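PDB 4NJ5: probable histone-lysine N-methyltransferase, H3 lysine-9 specific SUVH9 from Arabidopsis thaliana, which takes part in gene silencing, apparently lacking methyltransferase activity and instead probably binding methylated DNA and recruiting RNA polymerase V to chromatin. Local coordinates for residues Pro116-Val121 with Glu165-Tyr170; Met138-Gly143 with Phe211-Tyr216. All coordinates share one frame; numbering follows the deposited sequence.

Contact 1: residues Pro116-Val121 with Glu165-Tyr170; sequences PIATSV and ERSMYY
P116 meets the helix through its backbone: the carbonyl O rests 3.3 Å from R166 CB, against the root of the arginine rather than its charged end. Beyond that root the chain bends at chi2 (54°) and heads away from the strand, and NE forms a salt bridge with E115. The next residue, I117, turns its CG2 branch to the helix. This methyl lies anti to the carbonyl carbon, 4.0 Å from R166 CB, and the two side chains cross at about a right angle. It also approaches Y170 obliquely, 4.3 Å from CD2, while R166 CG sits at the edge of the same ring, in its plane. I117 CB in turn packs 3.4 Å from S167 OG. Strand and helix axes here lie 92° apart and 6.3 Å from each other at their closest, a helix laid across one strand of the curled sheet of the SRA (YDG) domain. A118 supplies the polar link. S167 OG donates to A118 O over 2.8 Å, in the carbonyl plane and on a lone pair, with a C=O...OG angle of 119°. An alanine in place of S167 would probably leave A118 O without this donor and open a small gap beside I117 CB. The CB of A118 also touches A163 and M164, earlier in the same helix. At T119 and S120 the strand makes a classic beta bulge, both residues facing D104 of strand 103-106, while their side chains touch R175 of strand 174-180.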
ATOM      1  N   PRO A 116     -32.936  14.841   0.835  1.00 41.22           N
ATOM      2  CA  PRO A 116     -31.555  14.425   1.091  1.00 38.45           C
ATOM      3  C   PRO A 116     -31.481  12.997   1.624  1.00 33.76           C
ATOM      4  O   PRO A 116     -32.281  12.609   2.473  1.00 32.10           O
ATOM      5  CB  PRO A 116     -31.080  15.422   2.153  1.00 37.68           C
ATOM      6  CG  PRO A 116     -32.330  15.925   2.793  1.00 39.06           C
ATOM      7  CD  PRO A 116     -33.339  15.969   1.691  1.00 41.85           C
ATOM      8  N   ILE A 117     -30.532  12.227   1.104  1.00 30.98           N
ATOM      9  CA  ILE A 117     -30.319  10.853   1.537  1.00 33.77           C
ATOM     10  C   ILE A 117     -28.843  10.606   1.823  1.00 27.89           C
ATOM     11  O   ILE A 117     -27.975  11.050   1.080  1.00 27.74           O
ATOM     12  CB  ILE A 117     -30.826   9.841   0.490  1.00 34.25           C
ATOM     13  CG1 ILE A 117     -30.341  10.224  -0.910  1.00 33.75           C
ATOM     14  CG2 ILE A 117     -32.344   9.771   0.512  1.00 32.57           C
ATOM     15  CD1 ILE A 117     -30.641   9.184  -1.972  1.00 32.78           C
ATOM     16  N   ALA A 118     -28.566   9.906   2.917  1.00 26.68           N
ATOM     17  CA  ALA A 118     -27.195   9.612   3.303  1.00 25.13           C
ATOM     18  C   ALA A 118     -26.608   8.569   2.362  1.00 24.85           C
ATOM     19  O   ALA A 118     -27.258   7.571   2.062  1.00 25.46           O
ATOM     20  CB  ALA A 118     -27.151   9.119   4.733  1.00 24.33           C
ATOM     21  N   THR A 119     -25.384   8.798   1.896  1.00 24.12           N
ATOM     22  CA  THR A 119     -24.766   7.875   0.945  1.00 28.14           C
ATOM     23  C   THR A 119     -23.516   7.205   1.501  1.00 28.89           C
ATOM     24  O   THR A 119     -23.024   6.223   0.935  1.00 26.80           O
ATOM     25  CB  THR A 119     -24.391   8.580  -0.370  1.00 28.01           C
ATOM     26  OG1 THR A 119     -23.477   9.648  -0.094  1.00 24.01           O
ATOM     27  CG2 THR A 119     -25.632   9.133  -1.054  1.00 31.05           C
ATOM     28  N   SER A 120     -23.000   7.733   2.606  1.00 26.81           N
ATOM     29  CA  SER A 120     -21.754   7.223   3.150  1.00 28.17           C
ATOM     30  C   SER A 120     -21.563   7.593   4.614  1.00 28.89           C
ATOM     31  O   SER A 120     -21.840   8.725   5.021  1.00 29.62           O
ATOM     32  CB  SER A 120     -20.577   7.744   2.325  1.00 26.23           C
ATOM     33  OG  SER A 120     -19.442   6.915   2.487  1.00 29.73           O
ATOM     34  N   VAL A 121     -21.080   6.635   5.399  1.00 19.86           N
ATOM     35  CA  VAL A 121     -20.770   6.890   6.801  1.00 21.26           C
ATOM     36  C   VAL A 121     -19.356   6.454   7.158  1.00 19.16           C
ATOM     37  O   VAL A 121     -18.822   5.502   6.592  1.00 18.95           O
ATOM     38  CB  VAL A 121     -21.768   6.197   7.756  1.00 20.15           C
ATOM     39  CG1 VAL A 121     -23.149   6.826   7.633  1.00 20.81           C
ATOM     40  CG2 VAL A 121     -21.824   4.707   7.476  1.00 20.28           C
ATOM     41  N   GLU A 165     -32.228   9.073   8.214  1.00 25.31           N
ATOM     42  CA  GLU A 165     -33.634   8.688   8.322  1.00 28.20           C
ATOM     43  C   GLU A 165     -34.249   8.400   6.954  1.00 29.03           C
ATOM     44  O   GLU A 165     -34.898   7.374   6.742  1.00 25.05           O
ATOM     45  CB  GLU A 165     -34.410   9.791   9.051  1.00 47.03           C
ATOM     46  CG  GLU A 165     -35.862   9.945   8.630  1.00 52.48           C
ATOM     47  CD  GLU A 165     -36.741   8.818   9.127  1.00 59.89           C
ATOM     48  OE1 GLU A 165     -36.397   8.197  10.155  1.00 59.02           O
ATOM     49  OE2 GLU A 165     -37.782   8.560   8.490  1.00 66.26           O
ATOM     50  N   ARG A 166     -34.023   9.317   6.026  1.00 31.00           N
ATOM     51  CA  ARG A 166     -34.557   9.193   4.684  1.00 32.01           C
ATOM     52  C   ARG A 166     -33.974   7.987   3.951  1.00 33.40           C
ATOM     53  O   ARG A 166     -34.683   7.298   3.215  1.00 31.58           O
ATOM     54  CB  ARG A 166     -34.293  10.472   3.890  1.00 34.52           C
ATOM     55  CG  ARG A 166     -35.540  11.294   3.635  1.00 41.19           C
ATOM     56  CD  ARG A 166     -36.293  11.606   4.921  1.00 42.91           C
ATOM     57  NE  ARG A 166     -37.714  11.818   4.661  1.00 52.17           N
ATOM     58  CZ  ARG A 166     -38.650  10.888   4.826  1.00 58.43           C
ATOM     59  NH1 ARG A 166     -38.318   9.684   5.273  1.00 56.29           N
ATOM     60  NH2 ARG A 166     -39.918  11.165   4.555  1.00 62.94           N
ATOM     61  N   SER A 167     -32.687   7.730   4.155  1.00 26.82           N
ATOM     62  CA  SER A 167     -32.055   6.571   3.537  1.00 28.53           C
ATOM     63  C   SER A 167     -32.632   5.275   4.091  1.00 28.82           C
ATOM     64  O   SER A 167     -32.758   4.288   3.362  1.00 27.20           O
ATOM     65  CB  SER A 167     -30.534   6.612   3.696  1.00 34.51           C
ATOM     66  OG  SER A 167     -29.953   7.452   2.714  1.00 35.03           O
ATOM     67  N   MET A 168     -32.987   5.275   5.376  1.00 28.99           N
ATOM     68  CA  MET A 168     -33.711   4.136   5.933  1.00 31.85           C
ATOM     69  C   MET A 168     -35.037   3.986   5.216  1.00 34.72           C
ATOM     70  O   MET A 168     -35.412   2.891   4.797  1.00 35.62           O
ATOM     71  CB  MET A 168     -33.984   4.306   7.426  1.00 32.98           C
ATOM     72  CG  MET A 168     -34.902   3.215   7.975  1.00 30.48           C
ATOM     73  SD  MET A 168     -35.345   3.410   9.710  1.00 38.77           S
ATOM     74  CE  MET A 168     -36.297   4.928   9.639  1.00 49.15           C
ATOM     75  N   TYR A 169     -35.742   5.104   5.084  1.00 35.85           N
ATOM     76  CA  TYR A 169     -37.067   5.112   4.479  1.00 36.55           C
ATOM     77  C   TYR A 169     -37.051   4.620   3.037  1.00 37.22           C
ATOM     78  O   TYR A 169     -37.896   3.818   2.646  1.00 38.91           O
ATOM     79  CB  TYR A 169     -37.669   6.516   4.555  1.00 43.30           C
ATOM     80  CG  TYR A 169     -39.017   6.665   3.882  1.00 48.20           C
ATOM     81  CD1 TYR A 169     -40.195   6.428   4.580  1.00 48.22           C
ATOM     82  CD2 TYR A 169     -39.111   7.058   2.554  1.00 50.66           C
ATOM     83  CE1 TYR A 169     -41.425   6.570   3.971  1.00 51.83           C
ATOM     84  CE2 TYR A 169     -40.334   7.200   1.938  1.00 51.61           C
ATOM     85  CZ  TYR A 169     -41.488   6.957   2.649  1.00 55.50           C
ATOM     86  OH  TYR A 169     -42.712   7.099   2.037  1.00 63.42           O
ATOM     87  N   TYR A 170     -36.093   5.099   2.248  1.00 39.07           N
ATOM     88  CA  TYR A 170     -36.056   4.768   0.824  1.00 39.70           C
ATOM     89  C   TYR A 170     -35.194   3.545   0.515  1.00 39.33           C
ATOM     90  O   TYR A 170     -34.974   3.214  -0.649  1.00 42.20           O
ATOM     91  CB  TYR A 170     -35.597   5.975  -0.002  1.00 33.53           C
ATOM     92  CG  TYR A 170     -36.559   7.143   0.033  1.00 34.71           C
ATOM     93  CD1 TYR A 170     -37.719   7.137  -0.734  1.00 40.50           C
ATOM     94  CD2 TYR A 170     -36.307   8.251   0.828  1.00 32.62           C
ATOM     95  CE1 TYR A 170     -38.603   8.204  -0.704  1.00 39.97           C
ATOM     96  CE2 TYR A 170     -37.181   9.320   0.865  1.00 34.15           C
ATOM     97  CZ  TYR A 170     -38.329   9.292   0.103  1.00 36.32           C
ATOM     98  OH  TYR A 170     -39.192  10.362   0.137  1.00 37.99           O
TER

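Contact 2: residues Met138-Gly143 with Phe211-Tyr216; sequences MYTGQG and FGVFKY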
ATOM      1  N   MET A 138     -24.348  -0.135  15.253  1.00 37.44           N
ATOM      2  CA  MET A 138     -25.199   0.813  15.963  1.00 35.22           C
ATOM      3  C   MET A 138     -24.586   2.202  15.837  1.00 34.40           C
ATOM      4  O   MET A 138     -23.642   2.541  16.545  1.00 38.99           O
ATOM      5  CB  MET A 138     -25.357   0.423  17.433  1.00 39.04           C
ATOM      6  CG  MET A 138     -26.006  -0.942  17.654  1.00 44.44           C
ATOM      7  SD  MET A 138     -27.632  -1.103  16.882  1.00 57.12           S
ATOM      8  CE  MET A 138     -28.127  -2.719  17.470  1.00 72.23           C
ATOM      9  N   TYR A 139     -25.135   2.999  14.930  1.00 28.28           N
ATOM     10  CA  TYR A 139     -24.527   4.266  14.542  1.00 25.52           C
ATOM     11  C   TYR A 139     -25.206   5.471  15.185  1.00 27.99           C
ATOM     12  O   TYR A 139     -26.427   5.608  15.136  1.00 25.86           O
ATOM     13  CB  TYR A 139     -24.555   4.405  13.018  1.00 25.26           C
ATOM     14  CG  TYR A 139     -23.724   5.550  12.493  1.00 25.63           C
ATOM     15  CD1 TYR A 139     -22.366   5.392  12.250  1.00 25.84           C
ATOM     16  CD2 TYR A 139     -24.295   6.787  12.241  1.00 26.99           C
ATOM     17  CE1 TYR A 139     -21.602   6.437  11.771  1.00 26.88           C
ATOM     18  CE2 TYR A 139     -23.540   7.837  11.764  1.00 28.66           C
ATOM     19  CZ  TYR A 139     -22.197   7.658  11.529  1.00 29.32           C
ATOM     20  OH  TYR A 139     -21.450   8.707  11.049  1.00 31.27           O
ATOM     21  N   THR A 140     -24.405   6.352  15.778  1.00 24.05           N
ATOM     22  CA  THR A 140     -24.930   7.559  16.400  1.00 24.70           C
ATOM     23  C   THR A 140     -24.881   8.744  15.442  1.00 24.27           C
ATOM     24  O   THR A 140     -23.870   8.972  14.778  1.00 23.62           O
ATOM     25  CB  THR A 140     -24.152   7.917  17.677  1.00 25.54           C
ATOM     26  OG1 THR A 140     -24.149   6.794  18.565  1.00 26.52           O
ATOM     27  CG2 THR A 140     -24.795   9.105  18.371  1.00 26.52           C
ATOM     28  N   GLY A 141     -25.977   9.495  15.373  1.00 22.39           N
ATOM     29  CA  GLY A 141     -26.051  10.684  14.541  1.00 22.36           C
ATOM     30  C   GLY A 141     -25.067  11.761  14.958  1.00 24.09           C
ATOM     31  O   GLY A 141     -24.416  11.650  15.997  1.00 23.49           O
ATOM     32  N   GLN A 142     -24.966  12.814  14.153  1.00 26.37           N
ATOM     33  CA  GLN A 142     -23.969  13.858  14.385  1.00 27.89           C
ATOM     34  C   GLN A 142     -24.595  15.200  14.768  1.00 24.90           C
ATOM     35  O   GLN A 142     -25.810  15.313  14.926  1.00 22.48           O
ATOM     36  CB  GLN A 142     -23.087  14.032  13.143  1.00 32.10           C
ATOM     37  CG  GLN A 142     -23.818  14.635  11.949  1.00 37.88           C
ATOM     38  CD  GLN A 142     -23.030  14.522  10.656  1.00 39.59           C
ATOM     39  OE1 GLN A 142     -22.062  13.767  10.570  1.00 36.24           O
ATOM     40  NE2 GLN A 142     -23.446  15.272   9.641  1.00 42.38           N
ATOM     41  N   GLY A 143     -23.746  16.211  14.922  1.00 22.21           N
ATOM     42  CA  GLY A 143     -24.199  17.560  15.199  1.00 18.24           C
ATOM     43  C   GLY A 143     -24.289  17.887  16.676  1.00 21.54           C
ATOM     44  O   GLY A 143     -24.454  16.998  17.515  1.00 17.49           O
ATOM     45  N   PHE A 211     -28.383  14.750  26.820  1.00 22.26           N
ATOM     46  CA  PHE A 211     -28.710  15.335  25.526  1.00 21.34           C
ATOM     47  C   PHE A 211     -29.371  14.304  24.621  1.00 20.50           C
ATOM     48  O   PHE A 211     -29.039  13.121  24.667  1.00 20.31           O
ATOM     49  CB  PHE A 211     -27.457  15.909  24.855  1.00 21.03           C
ATOM     50  CG  PHE A 211     -26.727  16.916  25.700  1.00 22.97           C
ATOM     51  CD1 PHE A 211     -27.309  18.135  26.008  1.00 26.99           C
ATOM     52  CD2 PHE A 211     -25.459  16.645  26.184  1.00 25.77           C
ATOM     53  CE1 PHE A 211     -26.640  19.065  26.787  1.00 31.79           C
ATOM     54  CE2 PHE A 211     -24.783  17.568  26.963  1.00 27.39           C
ATOM     55  CZ  PHE A 211     -25.374  18.780  27.264  1.00 29.65           C
ATOM     56  N   GLY A 212     -30.317  14.757  23.807  1.00 23.58           N
ATOM     57  CA  GLY A 212     -30.969  13.880  22.855  1.00 19.71           C
ATOM     58  C   GLY A 212     -30.075  13.617  21.660  1.00 19.06           C
ATOM     59  O   GLY A 212     -29.469  14.537  21.115  1.00 18.59           O
ATOM     60  N   VAL A 213     -29.977  12.351  21.267  1.00 19.09           N
ATOM     61  CA  VAL A 213     -29.237  11.961  20.073  1.00 19.49           C
ATOM     62  C   VAL A 213     -30.098  11.025  19.229  1.00 22.37           C
ATOM     63  O   VAL A 213     -31.099  10.484  19.707  1.00 22.58           O
ATOM     64  CB  VAL A 213     -27.919  11.241  20.427  1.00 23.66           C
ATOM     65  CG1 VAL A 213     -27.075  12.088  21.381  1.00 20.63           C
ATOM     66  CG2 VAL A 213     -28.205   9.873  21.031  1.00 26.41           C
ATOM     67  N   PHE A 214     -29.714  10.839  17.971  1.00 17.35           N
ATOM     68  CA  PHE A 214     -30.410   9.889  17.115  1.00 19.78           C
ATOM     69  C   PHE A 214     -29.531   8.671  16.822  1.00 22.10           C
ATOM     70  O   PHE A 214     -28.328   8.798  16.596  1.00 18.17           O
ATOM     71  CB  PHE A 214     -30.873  10.560  15.817  1.00 24.12           C
ATOM     72  CG  PHE A 214     -31.864  11.673  16.029  1.00 23.44           C
ATOM     73  CD1 PHE A 214     -31.439  12.989  16.121  1.00 24.64           C
ATOM     74  CD2 PHE A 214     -33.219  11.403  16.144  1.00 22.18           C
ATOM     75  CE1 PHE A 214     -32.350  14.017  16.316  1.00 22.67           C
ATOM     76  CE2 PHE A 214     -34.134  12.426  16.339  1.00 22.82           C
ATOM     77  CZ  PHE A 214     -33.697  13.735  16.424  1.00 22.93           C
ATOM     78  N   LYS A 215     -30.141   7.490  16.839  1.00 22.71           N
ATOM     79  CA  LYS A 215     -29.420   6.253  16.576  1.00 21.81           C
ATOM     80  C   LYS A 215     -30.015   5.479  15.401  1.00 23.41           C
ATOM     81  O   LYS A 215     -31.231   5.456  15.202  1.00 23.29           O
ATOM     82  CB  LYS A 215     -29.380   5.380  17.831  1.00 31.94           C
ATOM     83  CG  LYS A 215     -28.215   5.696  18.757  1.00 39.58           C
ATOM     84  CD  LYS A 215     -28.352   4.992  20.097  1.00 43.88           C
ATOM     85  CE  LYS A 215     -27.039   5.017  20.856  1.00 42.24           C
ATOM     86  NZ  LYS A 215     -26.321   6.300  20.635  1.00 40.62           N
ATOM     87  N   TYR A 216     -29.143   4.846  14.624  1.00 23.87           N
ATOM     88  CA  TYR A 216     -29.555   4.134  13.425  1.00 26.63           C
ATOM     89  C   TYR A 216     -28.879   2.773  13.383  1.00 31.51           C
ATOM     90  O   TYR A 216     -27.679   2.657  13.626  1.00 32.68           O
ATOM     91  CB  TYR A 216     -29.189   4.939  12.176  1.00 25.12           C
ATOM     92  CG  TYR A 216     -29.599   6.394  12.233  1.00 27.87           C
ATOM     93  CD1 TYR A 216     -30.828   6.810  11.737  1.00 32.51           C
ATOM     94  CD2 TYR A 216     -28.757   7.351  12.783  1.00 27.34           C
ATOM     95  CE1 TYR A 216     -31.205   8.141  11.786  1.00 30.79           C
ATOM     96  CE2 TYR A 216     -29.126   8.681  12.838  1.00 25.54           C
ATOM     97  CZ  TYR A 216     -30.348   9.069  12.337  1.00 27.22           C
ATOM     98  OH  TYR A 216     -30.714  10.393  12.392  1.00 30.62           O
TER
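Y139 and Y216 face each other as an antiparallel hydrogen-bonded pair, joined by two backbone bonds. Y139 N donates to Y216 O at 2.9 Å with an N-H...O angle of 166°, and Y216 N returns a bond to Y139 O, also at 2.9 Å. The pairing runs on past the last strand residue, where G141 N gives a short, nearly straight bond of 2.7 Å to F214 O. Y139 O has a further, weaker neighbour in K215 CA, 3.4 Å away in a CA-H...O contact. Just where the first segment leaves its strand, the side-chain amide of Q155 bonds to both G141 O and F214 N, and so ties the two segments together from outside.

The polar side-chain contact belongs to the non-hydrogen-bonded pair, T140 with K215. Their side chains lie side by side and point the same way. The lysine is bent at its last torsion (chi4 36°), which swings NZ to 3.0 Å from T140 OG1, to which it donates.

Apolar packing is divided between the two faces of the sheet. Beside K215, T140 CG2 stands 4.3 Å from V213 CB. On the face of the two tyrosines, G141 CA meets the edge of the Y216 ring near its plane, 4.0 Å from CE2. Both tyrosine side chains also touch M164 of helix 159-169, and Y139 reaches V123 of strand 117-124.

With strand 212-220 paired on its other flank to strand 190-206, this is an antiparallel strand pairing in the curled sheet of an SRA (YDG) domain, its tyrosine face packed against the helix.

Contacts 1 and 2 have centres 14 Å apart in the same SRA domain, and their segments alternate along the chain: 116-121, 138-143, 165-170, 211-216. Both reach one curled sheet, contact 1 joining strand 117-124 to helix 159-169 and contact 2 pairing strand 136-140 with strand 212-220. They also touch directly, V121 CB lying 4.0 Å from Y139 CE1 and E165 N 3.8 Å from Y216 CE1. Helix 159-169 is thus packed against parts of the sheet that are distant in sequence. Both contacts lie within the SRA domain, away from the zinc sites of the pre-SET region.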